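Long-range contact in WbbM protein (Klebsiella pneumoniae, PDB 6U4B), which is a bifunctional, trimeric glycosyltransferase that polymerises O-antigen, with a magnesium-binding domain of the glycosyltransferase family 8 type: residues P522-T534 and A551-N565. Residues are numbered along the deposited sequence; the frame is centred on the assembly and turned at random.
With MG (magnesium ion), chain C.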
ATOM      1  N   PRO A 522      21.315  10.294  23.426  1.00 43.80           N
ATOM      2  CA  PRO A 522      20.485   9.413  24.254  1.00 45.97           C
ATOM      3  C   PRO A 522      20.282   8.056  23.595  1.00 44.96           C
ATOM      4  O   PRO A 522      20.328   7.917  22.370  1.00 41.98           O
ATOM      5  CB  PRO A 522      19.164  10.183  24.387  1.00 44.95           C
ATOM      6  CG  PRO A 522      19.176  11.184  23.277  1.00 48.62           C
ATOM      7  CD  PRO A 522      20.616  11.533  23.052  1.00 48.75           C
ATOM      8  N   LEU A 523      20.057   7.046  24.437  1.00 43.02           N
ATOM      9  CA  LEU A 523      19.992   5.665  23.973  1.00 44.76           C
ATOM     10  C   LEU A 523      18.837   5.427  23.006  1.00 49.60           C
ATOM     11  O   LEU A 523      18.856   4.432  22.272  1.00 48.18           O
ATOM     12  CB  LEU A 523      19.885   4.729  25.180  1.00 42.38           C
ATOM     13  CG  LEU A 523      19.983   3.217  24.973  1.00 45.44           C
ATOM     14  CD1 LEU A 523      21.209   2.846  24.154  1.00 50.86           C
ATOM     15  CD2 LEU A 523      20.018   2.533  26.326  1.00 48.67           C
ATOM     16  N   GLU A 524      17.840   6.316  22.981  1.00 46.46           N
ATOM     17  CA  GLU A 524      16.718   6.164  22.060  1.00 47.29           C
ATOM     18  C   GLU A 524      17.154   6.207  20.600  1.00 45.18           C
ATOM     19  O   GLU A 524      16.401   5.762  19.728  1.00 49.59           O
ATOM     20  CB  GLU A 524      15.670   7.254  22.309  1.00 38.49           C
ATOM     21  CG  GLU A 524      14.903   7.129  23.621  1.00 75.23           C
ATOM     22  CD  GLU A 524      15.734   7.501  24.838  1.00 71.42           C
ATOM     23  OE1 GLU A 524      15.606   6.819  25.877  1.00 70.73           O
ATOM     24  OE2 GLU A 524      16.511   8.474  24.753  1.00 67.00           O
ATOM     25  N   TRP A 525      18.345   6.727  20.315  1.00 41.87           N
ATOM     26  CA  TRP A 525      18.825   6.871  18.948  1.00 41.56           C
ATOM     27  C   TRP A 525      19.611   5.664  18.452  1.00 39.28           C
ATOM     28  O   TRP A 525      20.080   5.678  17.309  1.00 35.45           O
ATOM     29  CB  TRP A 525      19.679   8.137  18.820  1.00 41.20           C
ATOM     30  CG  TRP A 525      18.864   9.346  18.488  1.00 44.89           C
ATOM     31  CD1 TRP A 525      18.615  10.419  19.293  1.00 45.10           C
ATOM     32  CD2 TRP A 525      18.167   9.593  17.262  1.00 44.56           C
ATOM     33  NE1 TRP A 525      17.812  11.324  18.639  1.00 48.36           N
ATOM     34  CE2 TRP A 525      17.523  10.839  17.390  1.00 47.99           C
ATOM     35  CE3 TRP A 525      18.027   8.880  16.066  1.00 46.50           C
ATOM     36  CZ2 TRP A 525      16.753  11.390  16.367  1.00 52.33           C
ATOM     37  CZ3 TRP A 525      17.262   9.428  15.052  1.00 50.70           C
ATOM     38  CH2 TRP A 525      16.634  10.670  15.209  1.00 51.77           C
ATOM     39  N   ASN A 526      19.762   4.624  19.272  1.00 42.60           N
ATOM     40  CA  ASN A 526      20.462   3.417  18.848  1.00 46.11           C
ATOM     41  C   ASN A 526      19.984   2.224  19.667  1.00 43.13           C
ATOM     42  O   ASN A 526      20.738   1.676  20.477  1.00 40.03           O
ATOM     43  CB  ASN A 526      21.976   3.595  18.985  1.00 42.74           C
ATOM     44  CG  ASN A 526      22.760   2.586  18.166  1.00 40.02           C
ATOM     45  OD1 ASN A 526      22.271   1.500  17.856  1.00 37.51           O
ATOM     46  ND2 ASN A 526      23.989   2.944  17.812  1.00 44.36           N
ATOM     47  N   VAL A 527      18.740   1.807  19.454  1.00 42.23           N
ATOM     48  CA  VAL A 527      18.116   0.768  20.265  1.00 41.92           C
ATOM     49  C   VAL A 527      18.346  -0.578  19.586  1.00 44.19           C
ATOM     50  O   VAL A 527      17.841  -0.826  18.488  1.00 43.65           O
ATOM     51  CB  VAL A 527      16.621   1.043  20.468  1.00 43.05           C
ATOM     52  CG1 VAL A 527      15.980  -0.058  21.307  1.00 39.05           C
ATOM     53  CG2 VAL A 527      16.421   2.401  21.127  1.00 43.04           C
ATOM     54  N   TYR A 528      19.113  -1.449  20.239  1.00 44.06           N
ATOM     55  CA  TYR A 528      19.247  -2.817  19.762  1.00 51.87           C
ATOM     56  C   TYR A 528      17.892  -3.511  19.783  1.00 60.44           C
ATOM     57  O   TYR A 528      17.127  -3.385  20.744  1.00 55.97           O
ATOM     58  CB  TYR A 528      20.232  -3.601  20.630  1.00 58.84           C
ATOM     59  CG  TYR A 528      21.665  -3.124  20.576  1.00 73.15           C
ATOM     60  CD1 TYR A 528      22.182  -2.306  21.571  1.00 79.18           C
ATOM     61  CD2 TYR A 528      22.509  -3.511  19.542  1.00 75.03           C
ATOM     62  CE1 TYR A 528      23.491  -1.876  21.535  1.00 79.80           C
ATOM     63  CE2 TYR A 528      23.823  -3.087  19.496  1.00 77.75           C
ATOM     64  CZ  TYR A 528      24.308  -2.270  20.495  1.00 81.47           C
ATOM     65  OH  TYR A 528      25.616  -1.844  20.458  1.00 84.59           O
ATOM     66  N   HIS A 529      17.593  -4.250  18.716  1.00 66.26           N
ATOM     67  CA  HIS A 529      16.359  -5.024  18.692  1.00 76.64           C
ATOM     68  C   HIS A 529      16.444  -6.279  19.551  1.00 87.77           C
ATOM     69  O   HIS A 529      15.407  -6.894  19.821  1.00 87.13           O
ATOM     70  CB  HIS A 529      15.988  -5.392  17.253  1.00 72.61           C
ATOM     71  CG  HIS A 529      16.828  -6.482  16.664  1.00 73.31           C
ATOM     72  ND1 HIS A 529      18.205  -6.447  16.667  1.00 72.20           N
ATOM     73  CD2 HIS A 529      16.483  -7.635  16.043  1.00 76.20           C
ATOM     74  CE1 HIS A 529      18.673  -7.534  16.078  1.00 73.21           C
ATOM     75  NE2 HIS A 529      17.649  -8.271  15.690  1.00 76.25           N
ATOM     76  N   GLY A 530      17.642  -6.667  19.987  1.00101.58           N
ATOM     77  CA  GLY A 530      17.809  -7.755  20.927  1.00106.53           C
ATOM     78  C   GLY A 530      18.047  -9.122  20.323  1.00108.21           C
ATOM     79  O   GLY A 530      18.133 -10.100  21.077  1.00112.35           O
ATOM     80  N   ASN A 531      18.160  -9.222  19.003  1.00106.31           N
ATOM     81  CA  ASN A 531      18.330 -10.506  18.296  1.00106.50           C
ATOM     82  C   ASN A 531      17.132 -11.390  18.654  1.00110.45           C
ATOM     83  O   ASN A 531      16.005 -10.886  18.783  1.00109.22           O
ATOM     84  CB  ASN A 531      19.686 -11.109  18.614  1.00102.20           C
ATOM     85  CG  ASN A 531      20.728 -10.787  17.563  1.00100.21           C
ATOM     86  OD1 ASN A 531      20.640 -11.251  16.427  1.00101.34           O
ATOM     87  ND2 ASN A 531      21.729 -10.000  17.941  1.00 97.86           N
ATOM     88  N   GLY A 532      17.331 -12.701  18.819  1.00115.01           N
ATOM     89  CA  GLY A 532      16.230 -13.566  19.198  1.00122.45           C
ATOM     90  C   GLY A 532      15.945 -13.566  20.683  1.00128.96           C
ATOM     91  O   GLY A 532      14.817 -13.847  21.098  1.00132.92           O
ATOM     92  N   ASN A 533      16.946 -13.247  21.501  1.00132.00           N
ATOM     93  CA  ASN A 533      16.803 -13.239  22.954  1.00138.15           C
ATOM     94  C   ASN A 533      17.382 -11.941  23.496  1.00138.21           C
ATOM     95  O   ASN A 533      18.595 -11.719  23.424  1.00137.69           O
ATOM     96  CB  ASN A 533      17.494 -14.449  23.582  1.00142.30           C
ATOM     97  CG  ASN A 533      16.535 -15.321  24.364  1.00146.45           C
ATOM     98  OD1 ASN A 533      15.321 -15.121  24.319  1.00146.70           O
ATOM     99  ND2 ASN A 533      17.073 -16.299  25.082  1.00149.73           N
ATOM    100  N   THR A 534      16.516 -11.088  24.039  1.00136.92           N
ATOM    101  CA  THR A 534      16.930  -9.819  24.619  1.00131.92           C
ATOM    102  C   THR A 534      17.058  -9.868  26.136  1.00126.02           C
ATOM    103  O   THR A 534      17.558  -8.907  26.730  1.00124.73           O
ATOM    104  CB  THR A 534      15.942  -8.712  24.233  1.00133.79           C
ATOM    105  OG1 THR A 534      16.338  -7.479  24.845  1.00133.76           O
ATOM    106  CG2 THR A 534      14.537  -9.071  24.693  1.00136.86           C
ATOM    107  N   ALA A 551      13.603   1.864  28.966  1.00 38.76           N
ATOM    108  CA  ALA A 551      12.880   3.072  28.577  1.00 40.12           C
ATOM    109  C   ALA A 551      13.088   3.392  27.101  1.00 41.16           C
ATOM    110  O   ALA A 551      12.151   3.818  26.416  1.00 41.26           O
ATOM    111  CB  ALA A 551      13.317   4.247  29.449  1.00 37.35           C
ATOM    112  N   ALA A 552      14.307   3.190  26.593  1.00 38.81           N
ATOM    113  CA  ALA A 552      14.581   3.476  25.187  1.00 43.65           C
ATOM    114  C   ALA A 552      13.831   2.522  24.267  1.00 43.63           C
ATOM    115  O   ALA A 552      13.373   2.926  23.192  1.00 44.88           O
ATOM    116  CB  ALA A 552      16.085   3.408  24.920  1.00 40.78           C
ATOM    117  N   ARG A 553      13.690   1.255  24.670  1.00 49.14           N
ATOM    118  CA  ARG A 553      12.960   0.296  23.846  1.00 50.04           C
ATOM    119  C   ARG A 553      11.504   0.702  23.656  1.00 49.73           C
ATOM    120  O   ARG A 553      10.903   0.386  22.623  1.00 53.78           O
ATOM    121  CB  ARG A 553      13.026  -1.102  24.461  1.00 53.40           C
ATOM    122  CG  ARG A 553      14.300  -1.864  24.169  1.00 60.73           C
ATOM    123  CD  ARG A 553      14.243  -3.268  24.755  1.00 70.22           C
ATOM    124  NE  ARG A 553      13.372  -4.165  24.001  1.00 77.52           N
ATOM    125  CZ  ARG A 553      13.766  -4.879  22.950  1.00 82.93           C
ATOM    126  NH1 ARG A 553      15.020  -4.793  22.523  1.00 81.17           N
ATOM    127  NH2 ARG A 553      12.909  -5.674  22.324  1.00 84.48           N
ATOM    128  N   LYS A 554      10.925   1.403  24.633  1.00 43.31           N
ATOM    129  CA  LYS A 554       9.504   1.724  24.584  1.00 51.37           C
ATOM    130  C   LYS A 554       9.173   2.833  23.592  1.00 54.38           C
ATOM    131  O   LYS A 554       8.033   2.896  23.119  1.00 56.53           O
ATOM    132  CB  LYS A 554       9.007   2.100  25.982  1.00 52.61           C
ATOM    133  CG  LYS A 554       9.104   0.952  26.978  1.00 55.55           C
ATOM    134  CD  LYS A 554       8.534   1.316  28.340  1.00 61.75           C
ATOM    135  CE  LYS A 554       7.016   1.353  28.315  1.00 62.88           C
ATOM    136  NZ  LYS A 554       6.434   0.002  28.082  1.00 66.36           N
ATOM    137  N   LYS A 555      10.129   3.703  23.260  1.00 51.70           N
ATOM    138  CA  LYS A 555       9.913   4.748  22.257  1.00 52.57           C
ATOM    139  C   LYS A 555      11.214   5.005  21.508  1.00 47.61           C
ATOM    140  O   LYS A 555      11.829   6.069  21.637  1.00 43.42           O
ATOM    141  CB  LYS A 555       9.390   6.027  22.909  1.00 61.77           C
ATOM    142  CG  LYS A 555       8.654   6.939  21.945  1.00 72.63           C
ATOM    143  CD  LYS A 555       7.472   6.215  21.315  1.00 77.86           C
ATOM    144  CE  LYS A 555       6.855   7.032  20.191  1.00 81.20           C
ATOM    145  NZ  LYS A 555       5.760   6.291  19.505  1.00 81.71           N
ATOM    146  N   PRO A 556      11.655   4.045  20.696  1.00 43.69           N
ATOM    147  CA  PRO A 556      12.929   4.218  19.989  1.00 46.31           C
ATOM    148  C   PRO A 556      12.836   5.300  18.930  1.00 45.24           C
ATOM    149  O   PRO A 556      11.781   5.537  18.337  1.00 39.13           O
ATOM    150  CB  PRO A 556      13.179   2.843  19.350  1.00 44.72           C
ATOM    151  CG  PRO A 556      12.212   1.908  20.019  1.00 48.09           C
ATOM    152  CD  PRO A 556      11.033   2.749  20.388  1.00 42.23           C
ATOM    153  N   LYS A 557      13.966   5.970  18.703  1.00 41.39           N
ATOM    154  CA  LYS A 557      14.090   6.868  17.565  1.00 43.51           C
ATOM    155  C   LYS A 557      14.856   6.241  16.410  1.00 39.85           C
ATOM    156  O   LYS A 557      14.678   6.668  15.262  1.00 41.53           O
ATOM    157  CB  LYS A 557      14.753   8.181  17.994  1.00 44.90           C
ATOM    158  CG  LYS A 557      13.885   8.975  18.959  1.00 47.32           C
ATOM    159  CD  LYS A 557      14.407  10.377  19.204  1.00 49.31           C
ATOM    160  CE  LYS A 557      13.407  11.184  20.020  1.00 52.52           C
ATOM    161  NZ  LYS A 557      13.957  12.493  20.464  1.00 57.11           N
ATOM    162  N   MET A 558      15.683   5.234  16.689  1.00 42.58           N
ATOM    163  CA  MET A 558      16.286   4.407  15.653  1.00 42.05           C
ATOM    164  C   MET A 558      16.412   2.997  16.202  1.00 41.90           C
ATOM    165  O   MET A 558      16.862   2.809  17.335  1.00 38.59           O
ATOM    166  CB  MET A 558      17.657   4.947  15.215  1.00 40.61           C
ATOM    167  CG  MET A 558      18.373   4.080  14.181  1.00 36.99           C
ATOM    168  SD  MET A 558      19.353   2.727  14.877  1.00 43.60           S
ATOM    169  CE  MET A 558      20.955   3.514  15.067  1.00 45.27           C
ATOM    170  N   ILE A 559      16.019   2.018  15.396  1.00 37.33           N
ATOM    171  CA  ILE A 559      16.075   0.611  15.766  1.00 37.80           C
ATOM    172  C   ILE A 559      17.245  -0.019  15.025  1.00 41.01           C
ATOM    173  O   ILE A 559      17.331   0.072  13.796  1.00 37.34           O
ATOM    174  CB  ILE A 559      14.757  -0.104  15.435  1.00 41.16           C
ATOM    175  CG1 ILE A 559      13.609   0.528  16.222  1.00 40.32           C
ATOM    176  CG2 ILE A 559      14.871  -1.592  15.718  1.00 42.98           C
ATOM    177  CD1 ILE A 559      12.231   0.164  15.708  1.00 42.18           C
ATOM    178  N   HIS A 560      18.150  -0.649  15.766  1.00 38.40           N
ATOM    179  CA  HIS A 560      19.360  -1.231  15.204  1.00 39.86           C
ATOM    180  C   HIS A 560      19.215  -2.748  15.211  1.00 41.71           C
ATOM    181  O   HIS A 560      19.213  -3.374  16.277  1.00 43.11           O
ATOM    182  CB  HIS A 560      20.591  -0.790  15.994  1.00 46.54           C
ATOM    183  CG  HIS A 560      21.883  -1.018  15.275  1.00 55.46           C
ATOM    184  ND1 HIS A 560      23.096  -0.586  15.766  1.00 57.95           N
ATOM    185  CD2 HIS A 560      22.150  -1.630  14.097  1.00 55.95           C
ATOM    186  CE1 HIS A 560      24.055  -0.923  14.922  1.00 58.76           C
ATOM    187  NE2 HIS A 560      23.508  -1.557  13.901  1.00 60.19           N
ATOM    188  N   TYR A 561      19.109  -3.342  14.022  1.00 43.64           N
ATOM    189  CA  TYR A 561      19.020  -4.792  13.919  1.00 48.91           C
ATOM    190  C   TYR A 561      20.406  -5.418  13.893  1.00 56.27           C
ATOM    191  O   TYR A 561      20.701  -6.267  13.045  1.00 56.71           O
ATOM    192  CB  TYR A 561      18.222  -5.196  12.684  1.00 48.06           C
ATOM    193  CG  TYR A 561      16.830  -4.623  12.681  1.00 46.64           C
ATOM    194  CD1 TYR A 561      16.549  -3.446  12.004  1.00 42.67           C
ATOM    195  CD2 TYR A 561      15.803  -5.236  13.386  1.00 44.34           C
ATOM    196  CE1 TYR A 561      15.280  -2.908  12.010  1.00 38.74           C
ATOM    197  CE2 TYR A 561      14.530  -4.707  13.397  1.00 45.05           C
ATOM    198  CZ  TYR A 561      14.276  -3.543  12.706  1.00 44.00           C
ATOM    199  OH  TYR A 561      13.012  -3.007  12.712  1.00 41.76           O
ATOM    200  N   ALA A 562      21.258  -5.012  14.828  1.00 63.86           N
ATOM    201  CA  ALA A 562      22.606  -5.552  14.887  1.00 71.89           C
ATOM    202  C   ALA A 562      22.582  -6.994  15.370  1.00 79.46           C
ATOM    203  O   ALA A 562      21.890  -7.335  16.333  1.00 77.58           O
ATOM    204  CB  ALA A 562      23.484  -4.703  15.802  1.00 69.86           C
ATOM    205  N   GLY A 563      23.335  -7.845  14.684  1.00 88.48           N
ATOM    206  CA  GLY A 563      23.476  -9.218  15.118  1.00 95.93           C
ATOM    207  C   GLY A 563      23.207 -10.245  14.041  1.00102.94           C
ATOM    208  O   GLY A 563      23.371  -9.979  12.846  1.00105.26           O
ATOM    209  N   GLU A 564      22.775 -11.430  14.471  1.00105.42           N
ATOM    210  CA  GLU A 564      22.617 -12.593  13.608  1.00106.55           C
ATOM    211  C   GLU A 564      21.218 -12.710  13.017  1.00 98.59           C
ATOM    212  O   GLU A 564      21.069 -13.116  11.859  1.00 98.13           O
ATOM    213  CB  GLU A 564      22.961 -13.857  14.399  1.00113.59           C
ATOM    214  CG  GLU A 564      22.466 -13.821  15.844  1.00114.70           C
ATOM    215  CD  GLU A 564      22.919 -15.020  16.655  1.00119.55           C
ATOM    216  OE1 GLU A 564      23.196 -16.078  16.053  1.00122.88           O
ATOM    217  OE2 GLU A 564      23.004 -14.902  17.897  1.00119.87           O
ATOM    218  N   ASN A 565      20.186 -12.366  13.785  1.00 92.29           N
ATOM    219  CA  ASN A 565      18.796 -12.540  13.366  1.00 86.61           C
ATOM    220  C   ASN A 565      18.286 -11.223  12.790  1.00 79.32           C
ATOM    221  O   ASN A 565      17.871 -10.326  13.529  1.00 75.59           O
ATOM    222  CB  ASN A 565      17.938 -13.012  14.534  1.00 86.86           C
ATOM    223  CG  ASN A 565      18.349 -14.379  15.041  1.00 91.06           C
ATOM    224  OD1 ASN A 565      18.637 -15.283  14.256  1.00 92.13           O
ATOM    225  ND2 ASN A 565      18.390 -14.534  16.360  1.00 92.50           N
TER
HETATM  226 MG    MG C 602      24.738  -2.375  12.466  1.00 35.94          MG
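Val527 and Tyr528 pair in parallel with Ile559 and His560, joining the two strands of a beta-alpha-beta unit whose crossover helix is 543-554. Val527 N donates to Met558 O, Val527 O accepts from His560 N at 2.7 Å, and His529 N continues the pattern to His560 O. Before the strands, Glu524 O takes both Lys557 N and Met558 N. Strand 409-411 lies on the other side of 558-560.

Val527 points to the helix side of the sheet. Its CG2 rests on Pro556 CB at 3.7 Å and near Ala552 CB, while CG1 meets Arg553 CG. Arg553 bends at chi3 (74°), and its NH1 reaches His529 O in a weak bond; Asp574 forms a salt bridge with NH2. Lys557 CB sits over the centre of the six-membered ring of Trp525, 3.7 Å from its centroid.

On the sheet face opposite Val527, His560 binds magnesium through NE2 at 2.1 Å, together with Asp406 and Asp408. Its ND1 donates to a lone pair of Asn526 OD1 at 3.1 Å. Gln473 holds Asn526 ND2.

Further along, the edge of Tyr561 meets one face of the His529 ring, planes at 62°. The opposite face lies against Asn531 N. His529 NE2 donates to Asn565 O at 3.0 Å. Asn531 OD1 receives Asn565 N almost straight, at 2.9 Å and 177°, and Glu564 N more weakly.

Asp406 and Asp408 form a DxD motif, as in other metal-dependent GT-A glycosyltransferases, and His560 completes the protein ligands of this magnesium. Asn526 is a second-shell residue: its bond to ND1 limits rotation of the imidazole, leaves NE2 facing the metal, and would probably make the ring a stronger electron donor.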